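Local coordinates for protein multi-copper Oxidase CueO (Ochrobactrum, PDB 6EVG) that oxidises lignin model compounds and lignosulfonate as a bacterial laccase-like multicopper oxidase, probably passing the electrons to dioxygen as its relatives do, at residues Gly103-Val108 / His131-Gly136; Asn137-Ala142 / Val492-Asp497; Met192-Gly197 / Ser397-Ala402. All coordinates share one frame; numbering follows the deposited sequence.

How the contacts relate
The three contacts follow one another in a bent line, from the bend around an HxH motif (contact 1) through a helix pair (contact 2) to the second shell of the copper bound by His434, Cys490 and His495 (contact 3). Neighbouring centres lie about 11 Å apart. Contact 2 is the bridge, since it touches both others: Pro132 O lies 3.6 Å from Thr138 CG2, and His495 NE2 meets Met195 O at 2.9 Å, probably in a hydrogen bond. Contacts 1 and 3 do not touch, their nearest atoms being about 8 Å apart. His495 holds the copper from contact 2, whereas the side chain of His133 is about 12 Å from it.

Contact 1: Gly103-Val108 / His131-Gly136; sequences GGPHNV and HPHLHG. With EDO (1,2-ethanediol), chain C.
The backbones of Gly104 and Pro105 run beside those of His133 and Leu134, with Gly104 CA 5.0 Å from His133 CA, yet no hydrogen bond joins the two loops. Their closest approach is a CA-H...O contact, in which Gly104 CA lies 3.3 Å from His133 O with an angle of 147° at the hydrogen. The same carbon lies at the edge of the His133 ring, near its plane; a side chain there would run into a bound 1,2-ethanediol. Gly104 also begins a type I beta turn, closed by the bond from Asn107 N to Gly104 O. Proline suits the second position of such a turn because its ring fixes phi near the required value.

Pro105 supplies the main side-chain surface. Its CB rests 3.8 Å from His135 CB, while its CD lies 3.8 Å from His133 CD2, the two side chains meeting at a slant. With CG anti to its backbone N (chi1 -173°), His133 sets its ring beside Pro105, CD2 nearest. The diol, probably from the crystallisation liquor, has O2 3.3 Å from His133 CD2 and donates to Gly103 O at 2.8 Å. Farther along, Val108 CG2 meets Leu134 CD2 at 4.2 Å, the side chains crossing at about a right angle.

His131 and His133 form an HxH motif, which in multicopper oxidases typically supplies ligands to the trinuclear copper cluster. Here neither binds copper: His131 NE2 is hydrogen-bonded to His93, the His133 ring stacks on that of His489, and the His133 side chain is about 12 Å from a copper. Thr89 bonds to His133 O. Following strand 126-131, the loop is flanked by strand 486-490, whose Met487 touches both Pro105 and His133, and by helix 138-144, whose Gln141 packs against Pro132 and Leu134.

Contact 2: Asn137-Ala142 / Val492-Asp497; sequences NTARQA and VLEHED. With CU (copper (II) ion), chain B.
Asp497 joins the two helices by offering its carboxylate to the first N-H groups of helix 138-142. Thr138 N reaches the syn lone pair of Asp497 OD1 at 3.0 Å, and Ala139 N bonds to Asp497 OD2, also at 3.0 Å, on the syn side but 24° out of the carboxylate plane. A water that accepts from Arg140 N donates to OD2 as well. An acidic residue suits this place, since it faces N-H groups that lack partners within their own helix and probably gains from the helix dipole. Thr138 OG1 accepts from Leu134 N and, secondarily, makes a close polar approach of 3.1 Å to Glu496 OE2.

Farther along the helices Leu493 packs on two alanines. Small Ala139 lets its CB lie 3.6 Å from Leu493 CB, and Ala142 CB meets Leu493 CD1 at a tight 3.4 Å. The segment axes approach to 9.0 Å at 143°, nearer antiparallel than perpendicular.

On the far side of helix 493-497, His495 ND1 binds the copper at 2.0 Å, with Val492 CG1 over its ring. Cys490 and His434 complete the ligands seen; one cysteine and two histidines are consistent with the type 1 site of multicopper oxidases.

Contact 3: Met192-Gly197 / Ser397-Ala402; sequences MDLMHG and SGVEMA
Leu194 and Met195, at the end of helix 192-196, meet Ser397, Val399 and Met401 in the second shell of the copper site, behind the ligand His495. Met401 is the innermost of these residues, with its side chain about 6 Å from the copper. Its chain leaves the backbone with CG anti to the carbonyl carbon and then runs straight out, bringing the methyl CE to the end of the helix. There CE touches two carbonyl oxygens, 3.6 Å from Leu194 O and 3.6 Å from Met195 O. Methionine suits the place because it is long and flexible, and its methyl, next to sulfur, is probably slightly positive and so tolerates oxygen neighbours. The two carbonyls differ: Met195 O accepts from His495 NE2, whereas Leu194 O is buried with no hydrogen-bonding partner in the model.

At the other end of the contact, Leu194 reaches out from the helix, and its CD1 faces Ser397 and Val399. It lies 3.6 Å from Ser397 OG and equally far from Ser397 CB, while the methyl CG2 of Val399 is 4.1 Å away. Ser397 places OG between its backbone N and carbonyl carbon (chi1 68°), where it takes the N-H of Val399 at 3.1 Å and 160°, forming an ST turn. The same OG also bonds to Ala394 O, which accounts for the serine's polar end beside a leucine methyl. Gly398, inside the turn, and Gly197, just after the helix, have positive phi; in both a CB would press on the preceding carbonyl O.

Outside the pair, helix 341-348 packs on Met195 and Val399, and Met401 touches Met500 and, as a second-shell neighbour, the His495 ring. The ligand set of His434, Cys490 and His495 is consistent with a type 1 copper site.

Contact 1: Gly103-Val108 / His131-Gly136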
ATOM      1  N   GLY A 103      -0.466   8.633  12.353  1.00  9.23           N
ATOM      2  CA  GLY A 103       0.941   8.701  12.721  1.00 10.01           C
ATOM      3  C   GLY A 103       1.824   9.252  11.603  1.00 10.20           C
ATOM      4  O   GLY A 103       1.607   8.966  10.414  1.00 12.94           O
ATOM      5  N   GLY A 104       2.863   9.947  11.998  1.00  9.71           N
ATOM      6  CA  GLY A 104       3.836  10.500  11.087  1.00 10.01           C
ATOM      7  C   GLY A 104       4.924  11.232  11.831  1.00  9.46           C
ATOM      8  O   GLY A 104       5.009  11.158  13.040  1.00 10.35           O
ATOM      9  N   PRO A 105       5.757  11.975  11.096  1.00 10.07           N
ATOM     10  CA  PRO A 105       6.993  12.529  11.732  1.00 10.90           C
ATOM     11  C   PRO A 105       6.731  13.641  12.744  1.00 10.63           C
ATOM     12  O   PRO A 105       7.683  13.999  13.448  1.00 11.69           O
ATOM     13  CB  PRO A 105       7.802  13.042  10.532  1.00 12.56           C
ATOM     14  CG  PRO A 105       6.781  13.255   9.498  1.00 13.80           C
ATOM     15  CD  PRO A 105       5.708  12.209   9.652  1.00 11.59           C
ATOM     16  N   HIS A 106       5.524  14.187  12.800  1.00 10.87           N
ATOM     17  CA  HIS A 106       5.184  15.191  13.820  1.00 11.63           C
ATOM     18  C   HIS A 106       4.721  14.596  15.107  1.00 12.35           C
ATOM     19  O   HIS A 106       4.510  15.318  16.104  1.00 15.47           O
ATOM     20  CB  HIS A 106       4.165  16.183  13.293  1.00 12.20           C
ATOM     21  CG  HIS A 106       4.645  16.922  12.092  1.00 13.18           C
ATOM     22  ND1 HIS A 106       5.537  17.968  12.167  1.00 16.21           N
ATOM     23  CD2 HIS A 106       4.397  16.729  10.777  1.00 14.77           C
ATOM     24  CE1 HIS A 106       5.791  18.410  10.957  1.00 17.60           C
ATOM     25  NE2 HIS A 106       5.099  17.680  10.094  1.00 16.79           N
ATOM     26  N   ASN A 107       4.533  13.276  15.155  1.00 11.86           N
ATOM     27  CA  ASN A 107       4.065  12.591  16.382  1.00 12.03           C
ATOM     28  C   ASN A 107       4.666  11.214  16.495  1.00 11.45           C
ATOM     29  O   ASN A 107       3.971  10.224  16.618  1.00 13.79           O
ATOM     30  CB  ASN A 107       2.530  12.625  16.482  1.00 11.93           C
ATOM     31  CG  ASN A 107       1.772  11.855  15.392  1.00 11.89           C
ATOM     32  OD1 ASN A 107       2.216  11.748  14.244  1.00 13.02           O
ATOM     33  ND2 ASN A 107       0.554  11.382  15.731  1.00 12.41           N
ATOM     34  N   VAL A 108       5.978  11.148  16.528  1.00 11.13           N
ATOM     35  CA  VAL A 108       6.706   9.913  16.648  1.00 10.41           C
ATOM     36  C   VAL A 108       6.481   9.306  18.023  1.00  9.61           C
ATOM     37  O   VAL A 108       6.513  10.006  19.044  1.00 10.88           O
ATOM     38  CB  VAL A 108       8.208  10.178  16.395  1.00 12.05           C
ATOM     39  CG1 VAL A 108       9.060   8.931  16.633  1.00 12.71           C
ATOM     40  CG2 VAL A 108       8.450  10.682  14.955  1.00 13.06           C
ATOM     41  N   HIS A 131       1.821   1.101   8.342  1.00  6.71           N
ATOM     42  CA  HIS A 131       3.276   0.970   8.232  1.00  7.08           C
ATOM     43  C   HIS A 131       3.882   2.271   8.752  1.00  7.43           C
ATOM     44  O   HIS A 131       3.179   3.270   8.885  1.00  7.57           O
ATOM     45  CB  HIS A 131       3.659   0.728   6.768  1.00  7.98           C
ATOM     46  CG  HIS A 131       3.176   1.812   5.858  1.00  8.12           C
ATOM     47  ND1 HIS A 131       3.829   3.024   5.720  1.00 11.33           N
ATOM     48  CD2 HIS A 131       2.052   1.918   5.138  1.00  8.15           C
ATOM     49  CE1 HIS A 131       3.125   3.778   4.882  1.00 11.59           C
ATOM     50  NE2 HIS A 131       2.057   3.111   4.481  1.00  9.13           N
ATOM     51  N   PRO A 132       5.187   2.284   8.994  1.00  8.34           N
ATOM     52  CA  PRO A 132       5.814   3.531   9.526  1.00  8.87           C
ATOM     53  C   PRO A 132       5.776   4.627   8.494  1.00  8.64           C
ATOM     54  O   PRO A 132       5.791   4.406   7.274  1.00  9.58           O
ATOM     55  CB  PRO A 132       7.255   3.121   9.811  1.00 11.61           C
ATOM     56  CG  PRO A 132       7.173   1.618  10.010  1.00 12.99           C
ATOM     57  CD  PRO A 132       6.151   1.197   9.006  1.00 11.32           C
ATOM     58  N   HIS A 133       5.767   5.855   8.979  1.00  8.48           N
ATOM     59  CA  HIS A 133       5.852   7.035   8.127  1.00  8.98           C
ATOM     60  C   HIS A 133       6.677   8.046   8.917  1.00  8.43           C
ATOM     61  O   HIS A 133       6.219   8.626   9.910  1.00  9.83           O
ATOM     62  CB  HIS A 133       4.482   7.593   7.735  1.00 10.22           C
ATOM     63  CG  HIS A 133       4.610   8.685   6.726  1.00 10.92           C
ATOM     64  ND1 HIS A 133       5.020   8.441   5.431  1.00 11.92           N
ATOM     65  CD2 HIS A 133       4.468  10.021   6.839  1.00 12.42           C
ATOM     66  CE1 HIS A 133       5.108   9.602   4.799  1.00 12.80           C
ATOM     67  NE2 HIS A 133       4.793  10.584   5.641  1.00 13.21           N
ATOM     68  N   LEU A 134       7.915   8.238   8.477  1.00  9.25           N
ATOM     69  CA  LEU A 134       8.908   8.964   9.219  1.00 10.46           C
ATOM     70  C   LEU A 134       9.609   9.982   8.314  1.00 11.33           C
ATOM     71  O   LEU A 134       9.492   9.943   7.088  1.00 15.92           O
ATOM     72  CB  LEU A 134       9.929   7.971   9.809  1.00 10.04           C
ATOM     73  CG  LEU A 134       9.333   6.975  10.810  1.00 10.70           C
ATOM     74  CD1 LEU A 134      10.315   5.857  11.073  1.00 12.95           C
ATOM     75  CD2 LEU A 134       8.932   7.662  12.094  1.00 11.65           C
ATOM     76  N   HIS A 135      10.401  10.858   8.901  1.00 10.14           N
ATOM     77  CA  HIS A 135      11.267  11.812   8.204  1.00 10.68           C
ATOM     78  C   HIS A 135      12.639  11.194   8.031  1.00 11.06           C
ATOM     79  O   HIS A 135      13.399  11.035   8.977  1.00 13.58           O
ATOM     80  CB  HIS A 135      11.325  13.087   9.036  1.00 12.33           C
ATOM     81  CG  HIS A 135      12.235  14.112   8.452  1.00 13.62           C
ATOM     82  ND1 HIS A 135      12.820  15.095   9.227  1.00 18.50           N
ATOM     83  CD2 HIS A 135      12.638  14.328   7.187  1.00 14.05           C
ATOM     84  CE1 HIS A 135      13.594  15.830   8.449  1.00 20.36           C
ATOM     85  NE2 HIS A 135      13.482  15.415   7.204  1.00 17.29           N
ATOM     86  N   GLY A 136      12.958  10.779   6.809  1.00 10.71           N
ATOM     87  CA  GLY A 136      14.259  10.240   6.475  1.00 11.66           C
ATOM     88  C   GLY A 136      14.549   8.794   6.803  1.00 11.46           C
ATOM     89  O   GLY A 136      15.554   8.244   6.341  1.00 14.91           O
TER
HETATM   90  C1  EDO C 602      -0.482  11.770   8.897  1.00 14.16           C
HETATM   91  O1  EDO C 602      -1.141  11.166   7.777  1.00 13.52           O
HETATM   92  C2  EDO C 602       0.977  11.958   8.785  1.00 15.15           C
HETATM   93  O2  EDO C 602       1.623  10.763   8.317  1.00 14.81           O

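Contact 2: Asn137-Ala142 / Val492-Asp497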
ATOM      1  N   ASN A 137      13.662   8.129   7.543  1.00 11.82           N
ATOM      2  CA  ASN A 137      13.843   6.785   8.093  1.00 13.38           C
ATOM      3  C   ASN A 137      12.760   5.778   7.698  1.00 11.35           C
ATOM      4  O   ASN A 137      12.703   4.684   8.249  1.00 13.06           O
ATOM      5  CB  ASN A 137      13.956   6.833   9.661  1.00 15.05           C
ATOM      6  CG  ASN A 137      15.223   7.382  10.096  1.00 17.99           C
ATOM      7  OD1 ASN A 137      16.207   6.659  10.195  1.00 19.97           O
ATOM      8  ND2 ASN A 137      15.281   8.684  10.291  1.00 22.76           N
ATOM      9  N   THR A 138      11.895   6.192   6.789  1.00 10.72           N
ATOM     10  CA  THR A 138      10.790   5.317   6.435  1.00 10.37           C
ATOM     11  C   THR A 138      11.244   4.064   5.707  1.00  9.28           C
ATOM     12  O   THR A 138      10.747   2.971   5.969  1.00  9.54           O
ATOM     13  CB  THR A 138       9.792   6.088   5.555  1.00 11.38           C
ATOM     14  OG1 THR A 138       9.292   7.223   6.223  1.00 15.14           O
ATOM     15  CG2 THR A 138       8.561   5.218   5.118  1.00 13.92           C
ATOM     16  N   ALA A 139      12.151   4.217   4.786  1.00  9.44           N
ATOM     17  CA  ALA A 139      12.577   3.088   3.948  1.00  8.96           C
ATOM     18  C   ALA A 139      13.172   1.960   4.755  1.00  8.99           C
ATOM     19  O   ALA A 139      12.896   0.780   4.473  1.00  9.13           O
ATOM     20  CB  ALA A 139      13.557   3.537   2.886  1.00  9.69           C
ATOM     21  N   ARG A 140      14.011   2.300   5.716  1.00  8.93           N
ATOM     22  CA  ARG A 140      14.650   1.286   6.520  1.00  8.74           C
ATOM     23  C   ARG A 140      13.647   0.548   7.388  1.00  8.39           C
ATOM     24  O   ARG A 140      13.669  -0.694   7.489  1.00  9.26           O
ATOM     25  CB  ARG A 140      15.737   1.918   7.386  1.00  9.67           C
ATOM     26  CG  ARG A 140      16.451   0.950   8.279  1.00 10.55           C
ATOM     27  CD  ARG A 140      17.638   1.606   9.006  1.00 11.68           C
ATOM     28  NE  ARG A 140      17.232   2.799   9.736  1.00 12.98           N
ATOM     29  CZ  ARG A 140      16.520   2.786  10.888  1.00 12.11           C
ATOM     30  NH1 ARG A 140      16.284   1.655  11.542  1.00 11.87           N
ATOM     31  NH2 ARG A 140      16.110   3.896  11.405  1.00 14.64           N
ATOM     32  N   GLN A 141      12.797   1.293   8.098  1.00  8.52           N
ATOM     33  CA  GLN A 141      11.845   0.608   9.011  1.00  8.68           C
ATOM     34  C   GLN A 141      10.845  -0.224   8.225  1.00  8.26           C
ATOM     35  O   GLN A 141      10.458  -1.324   8.676  1.00  9.11           O
ATOM     36  CB  GLN A 141      11.176   1.630   9.890  1.00  8.82           C
ATOM     37  CG  GLN A 141      12.095   2.207  10.961  1.00 10.18           C
ATOM     38  CD  GLN A 141      11.366   2.756  12.165  1.00  9.55           C
ATOM     39  OE1 GLN A 141      10.153   2.579  12.316  1.00 11.38           O
ATOM     40  NE2 GLN A 141      12.087   3.438  13.050  1.00 11.28           N
ATOM     41  N   ALA A 142      10.387   0.287   7.093  1.00  8.21           N
ATOM     42  CA  ALA A 142       9.487  -0.529   6.233  1.00  8.37           C
ATOM     43  C   ALA A 142      10.210  -1.784   5.727  1.00  7.91           C
ATOM     44  O   ALA A 142       9.670  -2.899   5.837  1.00  8.51           O
ATOM     45  CB  ALA A 142       8.981   0.299   5.078  1.00  9.91           C
ATOM     46  N   VAL A 492       7.888   5.512  -3.494  1.00  8.05           N
ATOM     47  CA  VAL A 492       9.217   4.923  -3.518  1.00  8.55           C
ATOM     48  C   VAL A 492       9.913   5.450  -2.271  1.00  8.68           C
ATOM     49  O   VAL A 492      10.127   6.635  -2.148  1.00  9.35           O
ATOM     50  CB  VAL A 492       9.985   5.283  -4.823  1.00  9.37           C
ATOM     51  CG1 VAL A 492      11.434   4.884  -4.726  1.00  9.82           C
ATOM     52  CG2 VAL A 492       9.340   4.589  -5.990  1.00 10.50           C
ATOM     53  N   LEU A 493      10.170   4.560  -1.330  1.00  8.28           N
ATOM     54  CA  LEU A 493      10.503   5.040   0.014  1.00  8.69           C
ATOM     55  C   LEU A 493      11.822   5.794   0.035  1.00  9.06           C
ATOM     56  O   LEU A 493      11.993   6.744   0.843  1.00  9.90           O
ATOM     57  CB  LEU A 493      10.501   3.881   0.994  1.00 10.20           C
ATOM     58  CG  LEU A 493       9.166   3.140   1.091  1.00 10.00           C
ATOM     59  CD1 LEU A 493       9.266   2.078   2.180  1.00 10.79           C
ATOM     60  CD2 LEU A 493       8.025   4.096   1.380  1.00 10.62           C
ATOM     61  N   GLU A 494      12.776   5.423  -0.815  1.00  8.59           N
ATOM     62  CA  GLU A 494      14.014   6.187  -0.937  1.00  8.98           C
ATOM     63  C   GLU A 494      13.745   7.631  -1.369  1.00  9.56           C
ATOM     64  O   GLU A 494      14.378   8.581  -0.858  1.00 10.53           O
ATOM     65  CB  GLU A 494      14.950   5.508  -1.925  1.00  9.60           C
ATOM     66  CG  GLU A 494      15.532   4.217  -1.416  1.00  9.65           C
ATOM     67  CD  GLU A 494      14.535   3.086  -1.215  1.00  8.79           C
ATOM     68  OE1 GLU A 494      13.698   2.872  -2.135  1.00  9.68           O
ATOM     69  OE2 GLU A 494      14.630   2.402  -0.173  1.00  9.26           O
ATOM     70  N   HIS A 495      12.802   7.815  -2.287  1.00  9.13           N
ATOM     71  CA  HIS A 495      12.490   9.161  -2.826  1.00  9.54           C
ATOM     72  C   HIS A 495      11.854   9.988  -1.714  1.00  9.37           C
ATOM     73  O   HIS A 495      12.197  11.164  -1.545  1.00  9.85           O
ATOM     74  CB  HIS A 495      11.575   9.069  -4.032  1.00 10.04           C
ATOM     75  CG  HIS A 495      12.230   8.483  -5.221  1.00 10.31           C
ATOM     76  ND1 HIS A 495      11.464   8.256  -6.354  1.00 12.14           N
ATOM     77  CD2 HIS A 495      13.512   8.117  -5.475  1.00 11.15           C
ATOM     78  CE1 HIS A 495      12.322   7.801  -7.262  1.00 12.01           C
ATOM     79  NE2 HIS A 495      13.547   7.681  -6.755  1.00 12.82           N
ATOM     80  N   GLU A 496      10.882   9.417  -1.003  1.00  9.63           N
ATOM     81  CA  GLU A 496      10.275  10.122   0.121  1.00 10.94           C
ATOM     82  C   GLU A 496      11.371  10.539   1.159  1.00  9.77           C
ATOM     83  O   GLU A 496      11.372  11.659   1.644  1.00 11.11           O
ATOM     84  CB  GLU A 496       9.285   9.136   0.759  1.00 15.24           C
ATOM     85  CG  GLU A 496       8.526   9.623   1.926  1.00 16.99           C
ATOM     86  CD  GLU A 496       7.814   8.444   2.608  1.00 19.63           C
ATOM     87  OE1 GLU A 496       7.193   7.629   1.968  1.00 19.69           O
ATOM     88  OE2 GLU A 496       7.998   8.407   3.715  1.00 19.76           O
ATOM     89  N   ASP A 497      12.285   9.614   1.472  1.00  9.55           N
ATOM     90  CA  ASP A 497      13.308   9.866   2.492  1.00 10.08           C
ATOM     91  C   ASP A 497      14.289  10.975   2.063  1.00 10.17           C
ATOM     92  O   ASP A 497      14.806  11.661   2.939  1.00 12.24           O
ATOM     93  CB  ASP A 497      14.095   8.614   2.842  1.00 10.50           C
ATOM     94  CG  ASP A 497      13.387   7.623   3.771  1.00 10.14           C
ATOM     95  OD1 ASP A 497      12.414   8.031   4.462  1.00 11.82           O
ATOM     96  OD2 ASP A 497      13.887   6.486   3.872  1.00 11.22           O
TER
HETATM   97 CU    CU B 601       9.523   8.614  -6.673  1.00 12.62          CU
HETATM   98  O   HOH W   1      15.269   4.912   5.732  1.00 12.91           O

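Contact 3: Met192-Gly197 / Ser397-Ala402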
ATOM      1  N   MET A 192      22.794   4.932  -6.173  1.00 12.16           N
ATOM      2  CA  MET A 192      21.859   4.519  -7.209  1.00 13.35           C
ATOM      3  C   MET A 192      20.525   4.085  -6.641  1.00 11.86           C
ATOM      4  O   MET A 192      19.490   4.343  -7.248  1.00 12.68           O
ATOM      5  CB  MET A 192      22.475   3.426  -8.101  1.00 15.40           C
ATOM      6  CG  MET A 192      23.494   4.018  -9.079  1.00 18.73           C
ATOM      7  SD  MET A 192      22.806   5.078 -10.370  1.00 23.24           S
ATOM      8  CE  MET A 192      22.165   3.924 -11.581  1.00 28.95           C
ATOM      9  N   ASP A 193      20.535   3.416  -5.494  1.00 11.16           N
ATOM     10  CA  ASP A 193      19.271   3.034  -4.800  1.00 10.98           C
ATOM     11  C   ASP A 193      18.512   4.256  -4.362  1.00 10.54           C
ATOM     12  O   ASP A 193      17.277   4.295  -4.455  1.00 11.66           O
ATOM     13  CB  ASP A 193      19.539   2.148  -3.598  1.00 11.41           C
ATOM     14  CG  ASP A 193      20.197   0.842  -3.943  1.00 12.11           C
ATOM     15  OD1 ASP A 193      19.841   0.216  -4.988  1.00 14.14           O
ATOM     16  OD2 ASP A 193      21.044   0.376  -3.136  1.00 13.09           O
ATOM     17  N   LEU A 194      19.220   5.265  -3.870  1.00 10.47           N
ATOM     18  CA  LEU A 194      18.500   6.483  -3.433  1.00 11.20           C
ATOM     19  C   LEU A 194      17.901   7.183  -4.656  1.00 11.13           C
ATOM     20  O   LEU A 194      16.797   7.736  -4.595  1.00 13.26           O
ATOM     21  CB  LEU A 194      19.403   7.439  -2.660  1.00 11.55           C
ATOM     22  CG  LEU A 194      19.892   6.932  -1.344  1.00 12.40           C
ATOM     23  CD1 LEU A 194      20.807   7.975  -0.667  1.00 15.17           C
ATOM     24  CD2 LEU A 194      18.743   6.488  -0.403  1.00 14.05           C
ATOM     25  N   MET A 195      18.645   7.199  -5.788  1.00 11.45           N
ATOM     26  CA  MET A 195      18.149   7.886  -6.986  1.00 12.67           C
ATOM     27  C   MET A 195      17.023   7.124  -7.663  1.00 12.29           C
ATOM     28  O   MET A 195      16.048   7.744  -8.146  1.00 13.53           O
ATOM     29  CB  MET A 195      19.249   8.150  -7.956  1.00 14.67           C
ATOM     30  CG  MET A 195      20.242   9.198  -7.448  1.00 16.53           C
ATOM     31  SD  MET A 195      21.582   9.625  -8.521  1.00 24.35           S
ATOM     32  CE  MET A 195      20.652  10.455  -9.778  1.00 33.13           C
ATOM     33  N   HIS A 196      17.081   5.811  -7.701  1.00 12.95           N
ATOM     34  CA  HIS A 196      16.163   4.999  -8.551  1.00 13.85           C
ATOM     35  C   HIS A 196      15.187   4.148  -7.764  1.00 12.18           C
ATOM     36  O   HIS A 196      14.306   3.567  -8.381  1.00 15.06           O
ATOM     37  CB  HIS A 196      16.956   4.147  -9.563  1.00 15.87           C
ATOM     38  CG  HIS A 196      17.769   5.000 -10.502  1.00 19.00           C
ATOM     39  ND1 HIS A 196      17.202   5.801 -11.471  1.00 26.66           N
ATOM     40  CD2 HIS A 196      19.085   5.278 -10.527  1.00 21.72           C
ATOM     41  CE1 HIS A 196      18.154   6.473 -12.111  1.00 27.95           C
ATOM     42  NE2 HIS A 196      19.315   6.150 -11.570  1.00 25.04           N
ATOM     43  N   GLY A 197      15.370   4.082  -6.448  1.00 10.93           N
ATOM     44  CA  GLY A 197      14.609   3.159  -5.598  1.00 10.85           C
ATOM     45  C   GLY A 197      15.383   1.888  -5.339  1.00 10.34           C
ATOM     46  O   GLY A 197      16.134   1.415  -6.192  1.00 11.69           O
ATOM     47  N   SER A 397      23.120  11.868   3.023  1.00 15.53           N
ATOM     48  CA  SER A 397      23.702  11.527   1.730  1.00 15.31           C
ATOM     49  C   SER A 397      24.010  12.718   0.851  1.00 17.09           C
ATOM     50  O   SER A 397      24.777  12.575  -0.112  1.00 19.53           O
ATOM     51  CB  SER A 397      22.754  10.580   0.986  1.00 16.35           C
ATOM     52  OG  SER A 397      21.562  11.242   0.614  1.00 14.94           O
ATOM     53  N   GLY A 398      23.294  13.817   1.059  1.00 15.37           N
ATOM     54  CA  GLY A 398      23.313  14.920   0.071  1.00 17.69           C
ATOM     55  C   GLY A 398      22.348  14.832  -1.054  1.00 16.20           C
ATOM     56  O   GLY A 398      22.164  15.820  -1.771  1.00 19.67           O
ATOM     57  N   VAL A 399      21.710  13.674  -1.237  1.00 15.23           N
ATOM     58  CA  VAL A 399      20.742  13.538  -2.303  1.00 14.58           C
ATOM     59  C   VAL A 399      19.480  14.267  -1.894  1.00 14.08           C
ATOM     60  O   VAL A 399      19.014  14.123  -0.741  1.00 15.54           O
ATOM     61  CB  VAL A 399      20.431  12.020  -2.518  1.00 14.91           C
ATOM     62  CG1 VAL A 399      19.290  11.824  -3.475  1.00 16.86           C
ATOM     63  CG2 VAL A 399      21.680  11.251  -2.930  1.00 15.91           C
ATOM     64  N   GLU A 400      18.862  14.995  -2.807  1.00 14.78           N
ATOM     65  CA  GLU A 400      17.619  15.700  -2.561  1.00 15.08           C
ATOM     66  C   GLU A 400      16.691  15.549  -3.741  1.00 13.52           C
ATOM     67  O   GLU A 400      17.139  15.574  -4.899  1.00 16.33           O
ATOM     68  CB  GLU A 400      17.833  17.189  -2.246  1.00 17.62           C
ATOM     69  CG  GLU A 400      18.759  17.518  -1.052  1.00 20.46           C
ATOM     70  CD  GLU A 400      18.959  19.024  -0.842  1.00 32.20           C
ATOM     71  OE1 GLU A 400      18.565  19.842  -1.682  1.00 37.11           O
ATOM     72  OE2 GLU A 400      19.606  19.406   0.131  1.00 36.88           O
ATOM     73  N   MET A 401      15.397  15.458  -3.481  1.00 12.22           N
ATOM     74  CA  MET A 401      14.347  15.452  -4.493  1.00 11.38           C
ATOM     75  C   MET A 401      13.198  16.288  -3.966  1.00 10.89           C
ATOM     76  O   MET A 401      13.179  16.723  -2.781  1.00 11.94           O
ATOM     77  CB  MET A 401      13.903  14.008  -4.776  1.00 11.46           C
ATOM     78  CG  MET A 401      14.967  13.185  -5.366  1.00 12.52           C
ATOM     79  SD  MET A 401      14.360  11.531  -5.787  1.00 12.50           S
ATOM     80  CE  MET A 401      15.845  10.788  -6.297  1.00 14.66           C
ATOM     81  N   ALA A 402      12.193  16.494  -4.774  1.00 10.78           N
ATOM     82  CA  ALA A 402      11.051  17.325  -4.402  1.00 10.64           C
ATOM     83  C   ALA A 402       9.811  16.877  -5.121  1.00 10.40           C
ATOM     84  O   ALA A 402       9.859  16.362  -6.256  1.00 13.27           O
ATOM     85  CB  ALA A 402      11.291  18.806  -4.724  1.00 12.46           C
TER